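Local atomic coordinates of cytochrome C (Marichromatium purpuratum 984, PDB entry 5LO9), a protein that probably oxidises thiosulfate to tetrathionate, and may run the reverse reaction, passing electrons along a chain of c-type hemes. Residues R266-T271 against Q357-W362; D250-G255 against M260-A265; V19-C24 against A82-L87. All blocks are in the same frame, centred on the assembly; numbering follows the deposited sequence.

Interaction 1: residues R266-T271 against Q357-W362; sequences RLFRHT and QSYIFW. With HEC (heme c), chain F; EDO (1,2-ethanediol), chain B; EDO (1,2-ethanediol), chain S.
F268 and Y359 make the one close pair of this helix-to-helix contact, ring against ring. CE2 of Y359 stands over one face of the F268 ring, 4.1 Å from F268 CG. The ring centroids lie 5.7 Å apart with planes at 55°, an oblique pairing that is neither a stack nor a T-shape. Both side chains leave their backbones with CG anti to N (chi1 173° for Y359), which directs each ring toward the other helix. The two side chains meet nearly perpendicular to one another. This inner part is fully buried: L356 also packs on F268, and the Y359 hydroxyl is bonded to the backbone oxygen of N294.

Around the C-terminal end of helix 256-269 the surroundings are more polar, and R269 and H270 are partly exposed, whereas T271 stays buried. H270 is the first residue to leave helical geometry. T271 OG1 turns back onto L267 O at 2.7 Å, meeting it in the carbonyl plane; the same hydroxyl is bonded to C287 N, so two bonds grip it and tie the helix end to a heme-bearing loop. R269, bent at chi2 and chi3, lays the edge of its guanidinium against a propionate of the heme c in chain F: NH2 reaches O1D at 2.7 Å with a nearly straight bond (162°), while NH1 meets O2D at 3.2 Å and makes a weak bond to O1D.

F268 also touches a second heme. One helix end thus lies between two c-type hemes, with R269 holding a propionate of one and F268 packing by the CXXCH attachment site of the other, close to its covalent residue C287 and axial ligand H291.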
# COMPACT_ATOMS: atom_id res chain seq x y z
N ARG A 266 17.94 -0.23 4.53
CA ARG A 266 19.19 -0.93 4.31
C ARG A 266 19.07 -2.02 3.25
O ARG A 266 20.03 -2.24 2.49
CB ARG A 266 19.70 -1.45 5.67
CG ARG A 266 19.98 -2.91 5.85
CD ARG A 266 21.13 -3.15 6.86
NE ARG A 266 22.14 -3.98 6.21
CZ ARG A 266 23.45 -3.72 6.14
NH1 ARG A 266 23.92 -2.61 6.71
NH2 ARG A 266 24.27 -4.56 5.48
N LEU A 267 17.91 -2.64 3.09
CA LEU A 267 17.74 -3.56 1.99
C LEU A 267 17.77 -2.84 0.65
O LEU A 267 18.21 -3.39 -0.35
CB LEU A 267 16.43 -4.30 2.13
CG LEU A 267 16.21 -5.21 3.32
CD1 LEU A 267 14.84 -5.91 3.17
CD2 LEU A 267 17.31 -6.22 3.39
N PHE A 268 17.25 -1.61 0.63
CA PHE A 268 17.27 -0.81 -0.59
C PHE A 268 18.71 -0.51 -1.02
O PHE A 268 19.04 -0.54 -2.22
CB PHE A 268 16.50 0.48 -0.34
CG PHE A 268 15.98 1.14 -1.58
CD1 PHE A 268 14.72 0.82 -2.07
CD2 PHE A 268 16.73 2.10 -2.24
CE1 PHE A 268 14.21 1.44 -3.20
CE2 PHE A 268 16.22 2.73 -3.36
CZ PHE A 268 14.95 2.39 -3.85
N ARG A 269 19.56 -0.18 -0.05
CA ARG A 269 20.94 0.24 -0.28
C ARG A 269 21.91 -0.94 -0.37
O ARG A 269 22.94 -0.85 -1.07
CB ARG A 269 21.34 1.18 0.87
CG ARG A 269 22.75 1.73 0.85
CD ARG A 269 22.97 2.70 -0.28
NE ARG A 269 23.44 2.05 -1.50
CZ ARG A 269 23.84 2.69 -2.60
NH1 ARG A 269 23.85 4.02 -2.67
NH2 ARG A 269 24.23 1.97 -3.63
N HIS A 270 21.64 -2.05 0.31
CA HIS A 270 22.57 -3.16 0.35
C HIS A 270 21.89 -4.44 -0.11
O HIS A 270 22.11 -5.50 0.45
CB HIS A 270 23.16 -3.32 1.75
CG HIS A 270 23.85 -2.07 2.25
ND1 HIS A 270 25.16 -1.77 1.94
CD2 HIS A 270 23.40 -1.05 3.01
CE1 HIS A 270 25.49 -0.63 2.51
NE2 HIS A 270 24.44 -0.16 3.16
N THR A 271 21.09 -4.33 -1.17
CA THR A 271 20.20 -5.40 -1.58
C THR A 271 20.97 -6.70 -1.80
O THR A 271 20.48 -7.80 -1.47
CB THR A 271 19.47 -5.03 -2.86
OG1 THR A 271 19.17 -3.62 -2.88
CG2 THR A 271 18.17 -5.80 -2.93
N GLN A 357 8.40 -2.10 1.63
CA GLN A 357 7.18 -1.32 1.57
C GLN A 357 7.08 -0.34 2.73
O GLN A 357 6.53 0.75 2.57
CB GLN A 357 5.97 -2.22 1.55
CG GLN A 357 5.82 -2.95 0.25
CD GLN A 357 4.52 -3.68 0.12
OE1 GLN A 357 3.55 -3.15 -0.42
NE2 GLN A 357 4.48 -4.90 0.64
N SER A 358 7.60 -0.68 3.89
CA SER A 358 7.56 0.29 4.99
C SER A 358 8.47 1.48 4.71
O SER A 358 8.10 2.64 4.97
CB SER A 358 7.97 -0.38 6.30
OG SER A 358 6.99 -1.31 6.71
N TYR A 359 9.67 1.21 4.20
CA TYR A 359 10.59 2.28 3.89
C TYR A 359 10.00 3.18 2.82
O TYR A 359 10.01 4.41 2.95
CB TYR A 359 11.92 1.69 3.42
CG TYR A 359 12.91 2.68 2.92
CD1 TYR A 359 13.39 3.68 3.74
CD2 TYR A 359 13.35 2.65 1.61
CE1 TYR A 359 14.28 4.60 3.29
CE2 TYR A 359 14.26 3.59 1.15
CZ TYR A 359 14.72 4.56 2.00
OH TYR A 359 15.61 5.49 1.55
N ILE A 360 9.42 2.59 1.78
CA ILE A 360 8.89 3.40 0.70
C ILE A 360 7.71 4.22 1.18
O ILE A 360 7.53 5.37 0.78
CB ILE A 360 8.50 2.51 -0.48
CG1 ILE A 360 9.75 1.91 -1.13
CG2 ILE A 360 7.73 3.30 -1.47
CD1 ILE A 360 9.48 0.66 -2.01
N PHE A 361 6.86 3.62 2.01
CA PHE A 361 5.73 4.33 2.60
C PHE A 361 6.21 5.53 3.38
O PHE A 361 5.69 6.64 3.23
CB PHE A 361 4.96 3.35 3.51
CG PHE A 361 3.89 3.97 4.41
CD1 PHE A 361 4.01 3.90 5.79
CD2 PHE A 361 2.73 4.52 3.87
CE1 PHE A 361 3.02 4.42 6.61
CE2 PHE A 361 1.73 5.02 4.70
CZ PHE A 361 1.88 4.98 6.07
N TRP A 362 7.23 5.32 4.20
CA TRP A 362 7.74 6.41 5.02
C TRP A 362 8.27 7.56 4.16
O TRP A 362 7.95 8.73 4.43
CB TRP A 362 8.82 5.87 5.93
CG TRP A 362 9.54 6.93 6.64
CD1 TRP A 362 9.04 7.75 7.58
CD2 TRP A 362 10.92 7.27 6.50
NE1 TRP A 362 10.02 8.59 8.04
CE2 TRP A 362 11.18 8.31 7.40
CE3 TRP A 362 11.95 6.79 5.70
CZ2 TRP A 362 12.42 8.89 7.51
CZ3 TRP A 362 13.18 7.36 5.81
CH2 TRP A 362 13.41 8.42 6.71
FE HEC F . 27.07 5.86 -13.50
CHA HEC F . 24.69 4.19 -11.57
CHB HEC F . 25.41 4.96 -16.44
CHC HEC F . 29.22 7.88 -15.31
CHD HEC F . 29.11 6.26 -10.65
NA HEC F . 25.36 4.75 -13.94
C1A HEC F . 24.56 4.16 -13.04
C2A HEC F . 23.44 3.42 -13.70
C3A HEC F . 23.64 3.66 -15.12
C4A HEC F . 24.87 4.50 -15.15
CMA HEC F . 22.78 3.16 -16.23
CAA HEC F . 22.31 2.63 -13.12
CBA HEC F . 22.37 1.22 -13.71
CGA HEC F . 22.69 0.15 -12.72
O1A HEC F . 22.85 0.46 -11.53
O2A HEC F . 22.78 -1.02 -13.16
NB HEC F . 27.27 6.33 -15.51
C1B HEC F . 26.53 5.89 -16.53
C2B HEC F . 26.95 6.44 -17.83
C3B HEC F . 28.08 7.31 -17.50
C4B HEC F . 28.16 7.18 -16.02
CMB HEC F . 26.38 6.15 -19.17
CAB HEC F . 28.91 8.17 -18.41
CBB HEC F . 27.98 9.15 -19.07
NC HEC F . 28.85 6.88 -13.07
C1C HEC F . 29.55 7.62 -13.91
C2C HEC F . 30.79 8.17 -13.34
C3C HEC F . 30.77 7.70 -11.96
C4C HEC F . 29.52 6.89 -11.92
CMC HEC F . 31.81 9.00 -14.03
CAC HEC F . 31.76 7.87 -10.84
CBC HEC F . 32.18 9.26 -10.50
ND HEC F . 26.91 5.34 -11.49
C1D HEC F . 27.80 5.59 -10.52
C2D HEC F . 27.32 5.10 -9.20
C3D HEC F . 26.02 4.51 -9.48
C4D HEC F . 25.87 4.72 -10.92
CMD HEC F . 27.98 5.18 -7.87
CAD HEC F . 25.12 3.86 -8.49
CBD HEC F . 24.46 4.98 -7.70
CGD HEC F . 24.33 4.66 -6.22
O1D HEC F . 24.78 3.61 -5.73
O2D HEC F . 23.79 5.49 -5.49
C1 EDO B . 18.73 6.00 4.42
O1 EDO B . 19.80 6.15 3.51
C2 EDO B . 17.67 7.07 4.12
O2 EDO B . 16.41 6.71 3.49
C1 EDO S . -0.13 -2.70 -1.91
O1 EDO S . 1.16 -3.33 -2.14
C2 EDO S . -0.10 -1.17 -2.15
O2 EDO S . -0.21 -0.80 -3.58

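Interaction 2: residues D250-G255 against M260-A265; sequences DALPEG and MVRLGA
L252 lays its isobutyl group over V261 and the arm of R262, with its two methyls dividing the work. This is a loop folding back on the helix it leads into: the segment 250-255 runs to G255, the N-cap position of helix 256-269, and its apolar side chains fall on that helix's second turn. An inverse gamma turn centred on A251 bends the chain just before L252.

CD2 of L252 meets CG1 of V261 at 3.6 Å, the two side chains running antiparallel as they pass. V261 places CG1 anti to its backbone N (chi1 168°), and this rotation splits its methyls between two neighbours: CG1 serves L252, while CG2 lies 4.1 Å from both CG and CD of P253. The proline ring lies across the valine. W362 of helix 351-363 packs on P253 and V261 alike, so the valine is buried between loop and helix, whereas the R262 end of the contact faces solvent.

There L252 CD1 lies against both the root of R262, at CB, and its guanidinium. R262 extends through chi1 and chi2 and then bends at chi3 (-53°), bringing the guanidinium back across the leucine. Its strongest polar partner is elsewhere, E259 on the preceding turn, whose OE1 forms a salt bridge with NH1. CD1 of L252 approaches the guanidinium obliquely; NE lies 3.8 Å from that methyl, and NH2 is the nitrogen nearest to it.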
# COMPACT_ATOMS: atom_id res chain seq x y z
N ASP A 250 16.72 11.77 10.20
CA ASP A 250 16.59 11.73 11.66
C ASP A 250 15.16 11.42 12.09
O ASP A 250 14.96 10.77 13.12
CB ASP A 250 16.96 13.08 12.27
CG ASP A 250 18.37 13.51 11.92
OD1 ASP A 250 19.31 12.69 12.09
OD2 ASP A 250 18.54 14.68 11.49
N ALA A 251 14.19 11.84 11.29
CA ALA A 251 12.77 11.71 11.61
C ALA A 251 12.20 10.33 11.26
O ALA A 251 11.24 10.22 10.51
CB ALA A 251 12.02 12.80 10.87
N LEU A 252 12.80 9.24 11.86
CA LEU A 252 12.17 7.94 11.64
C LEU A 252 10.90 7.79 12.48
O LEU A 252 10.79 8.39 13.55
CB LEU A 252 13.11 6.80 12.02
CG LEU A 252 14.21 6.28 11.12
CD1 LEU A 252 14.75 4.98 11.77
CD2 LEU A 252 13.72 6.08 9.69
N PRO A 253 9.96 6.93 12.06
CA PRO A 253 8.76 6.73 12.88
C PRO A 253 9.14 6.06 14.19
O PRO A 253 10.22 5.49 14.34
CB PRO A 253 7.86 5.84 12.01
CG PRO A 253 8.35 5.95 10.67
CD PRO A 253 9.86 6.15 10.82
N GLU A 254 8.22 6.16 15.15
CA GLU A 254 8.47 5.64 16.48
C GLU A 254 8.17 4.15 16.59
O GLU A 254 7.20 3.63 16.01
CB GLU A 254 7.63 6.41 17.48
CG GLU A 254 8.30 7.70 17.85
CD GLU A 254 7.57 8.43 18.91
OE1 GLU A 254 6.44 7.97 19.26
OE2 GLU A 254 8.13 9.43 19.40
N GLY A 255 9.02 3.46 17.32
CA GLY A 255 8.73 2.11 17.72
C GLY A 255 8.99 1.14 16.59
O GLY A 255 9.68 1.45 15.61
N MET A 260 11.60 -1.26 11.14
CA MET A 260 11.35 -1.83 9.82
C MET A 260 11.65 -0.83 8.72
O MET A 260 12.03 -1.22 7.60
CB MET A 260 9.90 -2.30 9.66
CG MET A 260 9.54 -3.60 10.34
SD MET A 260 10.28 -5.13 9.71
CE MET A 260 9.45 -5.21 8.10
N VAL A 261 11.37 0.44 8.97
CA VAL A 261 11.74 1.46 8.00
C VAL A 261 13.26 1.46 7.82
O VAL A 261 13.77 1.53 6.70
CB VAL A 261 11.21 2.84 8.41
CG1 VAL A 261 11.85 3.92 7.55
CG2 VAL A 261 9.68 2.89 8.27
N ARG A 262 14.00 1.36 8.91
CA ARG A 262 15.45 1.32 8.82
C ARG A 262 15.91 0.09 8.04
O ARG A 262 16.80 0.18 7.18
CB ARG A 262 16.01 1.36 10.24
CG ARG A 262 17.47 1.01 10.38
CD ARG A 262 17.89 1.16 11.86
NE ARG A 262 17.51 2.49 12.31
CZ ARG A 262 17.26 2.82 13.56
NH1 ARG A 262 17.33 1.90 14.51
NH2 ARG A 262 16.92 4.07 13.82
N LEU A 263 15.29 -1.06 8.30
CA LEU A 263 15.66 -2.26 7.56
C LEU A 263 15.38 -2.07 6.08
O LEU A 263 16.21 -2.38 5.23
CB LEU A 263 14.91 -3.47 8.09
CG LEU A 263 15.19 -4.76 7.32
CD1 LEU A 263 16.60 -5.10 7.43
CD2 LEU A 263 14.35 -5.89 7.87
N GLY A 264 14.19 -1.57 5.74
CA GLY A 264 13.88 -1.36 4.34
C GLY A 264 14.87 -0.41 3.69
O GLY A 264 15.25 -0.59 2.53
N ALA A 265 15.30 0.60 4.42
CA ALA A 265 16.32 1.48 3.88
C ALA A 265 17.63 0.74 3.68
O ALA A 265 18.36 1.03 2.73
CB ALA A 265 16.58 2.67 4.78

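Interaction 3: residues V19-C24 against A82-L87; sequences VACAGC and AYYGAL. With HEC (heme c), chain C.
C21 reaches Y84 through its CB and the heme through its sulfur. Starting at the backbone, CB sits at the edge of the tyrosine ring, near its plane, 3.3 Å from Y84 OH and 4.1 Å from Y84 CZ; this is a carbon-to-oxygen packing contact. The next atom, SG, is placed beside the backbone N by a chi1 of -54°, and this turn carries it away from the tyrosine to CAB of the heme c in chain C, where a covalent thioether bond ends the side chain.

Three residues on, C24 SG makes the matching thioether to CAC. With H25, the axial ligand of the iron, the two cysteines form the CXXCH heme-binding motif of cytochromes c, here C21-A22-G23-C24-H25. Within it, G23 N bonds to A20 O at 2.8 Å. Y84 comes from helix 74-86, the last helix of this small heme domain, which packs against the first, helix 2-10, as in class I cytochromes c. A9 of that first helix touches both Y83 and Y84, and the backbones of C21 and A22 are bonded to those of L8 and A9.

The Y84 side chain is held between several groups. CD2 of Y83 lies 3.9 Å above one face, over the ring centre. The heme methyl CMB approaches the ring obliquely. At the far end of the ring, OH lies near the backbone of the CXXCH segment, with A22 N 3.9 Å away.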
# COMPACT_ATOMS: atom_id res chain seq x y z
N VAL A 19 66.25 11.62 1.85
CA VAL A 19 65.98 11.25 3.23
C VAL A 19 65.00 10.08 3.27
O VAL A 19 64.27 9.80 2.32
CB VAL A 19 65.43 12.42 4.06
CG1 VAL A 19 66.39 13.55 4.11
CG2 VAL A 19 64.11 12.91 3.48
N ALA A 20 65.01 9.40 4.41
CA ALA A 20 64.10 8.29 4.63
C ALA A 20 62.67 8.79 4.61
O ALA A 20 62.33 9.70 5.38
CB ALA A 20 64.40 7.65 5.99
N CYS A 21 61.82 8.16 3.79
CA CYS A 21 60.41 8.55 3.79
C CYS A 21 59.79 8.40 5.18
O CYS A 21 58.94 9.21 5.59
CB CYS A 21 59.61 7.70 2.81
SG CYS A 21 60.22 7.69 1.20
N ALA A 22 60.23 7.39 5.93
CA ALA A 22 59.69 7.21 7.26
C ALA A 22 60.07 8.35 8.19
O ALA A 22 59.55 8.41 9.31
CB ALA A 22 60.13 5.87 7.81
N GLY A 23 60.94 9.26 7.77
CA GLY A 23 61.21 10.40 8.63
C GLY A 23 59.98 11.23 8.91
O GLY A 23 59.84 11.79 10.01
N CYS A 24 59.04 11.28 7.97
CA CYS A 24 57.80 12.04 8.15
C CYS A 24 56.54 11.17 8.13
O CYS A 24 55.56 11.49 8.81
CB CYS A 24 57.69 13.12 7.07
SG CYS A 24 59.14 14.15 6.93
N ALA A 82 55.37 0.47 -4.84
CA ALA A 82 55.13 -0.94 -4.55
C ALA A 82 55.39 -1.26 -3.09
O ALA A 82 54.71 -2.13 -2.51
CB ALA A 82 56.00 -1.81 -5.42
N TYR A 83 56.38 -0.62 -2.47
CA TYR A 83 56.66 -0.91 -1.07
C TYR A 83 55.50 -0.49 -0.17
O TYR A 83 55.01 -1.28 0.63
CB TYR A 83 57.95 -0.22 -0.62
CG TYR A 83 58.17 -0.25 0.86
CD1 TYR A 83 58.75 -1.33 1.47
CD2 TYR A 83 57.77 0.80 1.66
CE1 TYR A 83 58.94 -1.38 2.86
CE2 TYR A 83 57.97 0.78 3.05
CZ TYR A 83 58.55 -0.32 3.64
OH TYR A 83 58.75 -0.35 5.02
N TYR A 84 55.03 0.75 -0.32
CA TYR A 84 53.98 1.24 0.58
C TYR A 84 52.65 0.55 0.28
O TYR A 84 51.82 0.41 1.18
CB TYR A 84 53.84 2.77 0.48
CG TYR A 84 54.86 3.49 1.33
CD1 TYR A 84 54.82 3.35 2.70
CD2 TYR A 84 55.88 4.26 0.79
CE1 TYR A 84 55.76 3.95 3.52
CE2 TYR A 84 56.82 4.89 1.60
CZ TYR A 84 56.75 4.72 2.97
OH TYR A 84 57.64 5.29 3.84
N GLY A 85 52.46 0.10 -0.96
CA GLY A 85 51.25 -0.60 -1.32
C GLY A 85 51.18 -2.00 -0.78
O GLY A 85 50.08 -2.55 -0.59
N ALA A 86 52.34 -2.61 -0.51
CA ALA A 86 52.39 -3.93 0.08
C ALA A 86 52.24 -3.93 1.59
O ALA A 86 51.96 -4.98 2.16
CB ALA A 86 53.70 -4.62 -0.26
N LEU A 87 52.41 -2.80 2.25
CA LEU A 87 52.30 -2.77 3.70
C LEU A 87 50.87 -3.04 4.17
O LEU A 87 49.87 -2.83 3.47
CB LEU A 87 52.75 -1.43 4.26
CG LEU A 87 54.23 -1.14 4.08
CD1 LEU A 87 54.58 0.06 4.94
CD2 LEU A 87 55.13 -2.30 4.38
FE HEC C . 55.79 12.44 1.60
CHA HEC C . 52.53 13.51 0.93
CHB HEC C . 55.42 9.83 -0.75
CHC HEC C . 59.17 11.60 2.00
CHD HEC C . 56.10 14.89 4.12
NA HEC C . 54.27 11.77 0.32
C1A HEC C . 53.04 12.33 0.20
C2A HEC C . 52.18 11.65 -0.80
C3A HEC C . 53.04 10.58 -1.28
C4A HEC C . 54.30 10.74 -0.52
CMA HEC C . 52.68 9.57 -2.32
CAA HEC C . 50.75 11.94 -1.23
CBA HEC C . 49.86 11.06 -0.37
CGA HEC C . 48.42 10.93 -0.82
O1A HEC C . 47.62 10.42 -0.00
O2A HEC C . 48.05 11.32 -1.94
NB HEC C . 57.04 10.98 0.79
C1B HEC C . 56.71 10.05 -0.10
C2B HEC C . 57.83 9.17 -0.46
C3B HEC C . 58.94 9.69 0.34
C4B HEC C . 58.35 10.82 1.07
CMB HEC C . 57.79 8.02 -1.40
CAB HEC C . 60.36 9.20 0.36
CBB HEC C . 60.91 9.29 -1.05
NC HEC C . 57.33 13.11 2.83
C1C HEC C . 58.59 12.67 2.83
C2C HEC C . 59.43 13.35 3.84
C3C HEC C . 58.53 14.30 4.47
C4C HEC C . 57.25 14.06 3.77
CMC HEC C . 60.87 13.09 4.12
CAC HEC C . 58.78 15.30 5.57
CBC HEC C . 59.96 16.16 5.26
ND HEC C . 54.55 13.93 2.37
C1D HEC C . 54.86 14.78 3.35
C2D HEC C . 53.77 15.71 3.67
C3D HEC C . 52.71 15.32 2.75
C4D HEC C . 53.31 14.21 1.97
CMD HEC C . 53.75 16.80 4.69
CAD HEC C . 51.38 16.01 2.62
CBD HEC C . 51.54 16.86 1.36
CGD HEC C . 50.31 17.66 1.06
O1D HEC C . 50.03 17.96 -0.14
O2D HEC C . 49.65 18.02 2.05

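Interactions 1 and 2 share helix 256-269 and lie with centres 9 Å apart, joined through helix 351-363. W362 of interaction 1 probably donates from NE1 to A251 O of interaction 2 at 3.2 Å, and its CE3 packs 3.4 Å from V261 CG1; Y359 likewise touches A265. The loop packs on the second turn of the helix, while its C-terminal end lies beside two hemes, with the F268 side chain about 10 Å from bound thiosulfate. Interaction 3 is a separate site: its centre is about 44 Å from that of interaction 1, with nearest atoms about 24 Å apart, and it holds the attachment of a different heme, consistent with the far end of the electron path.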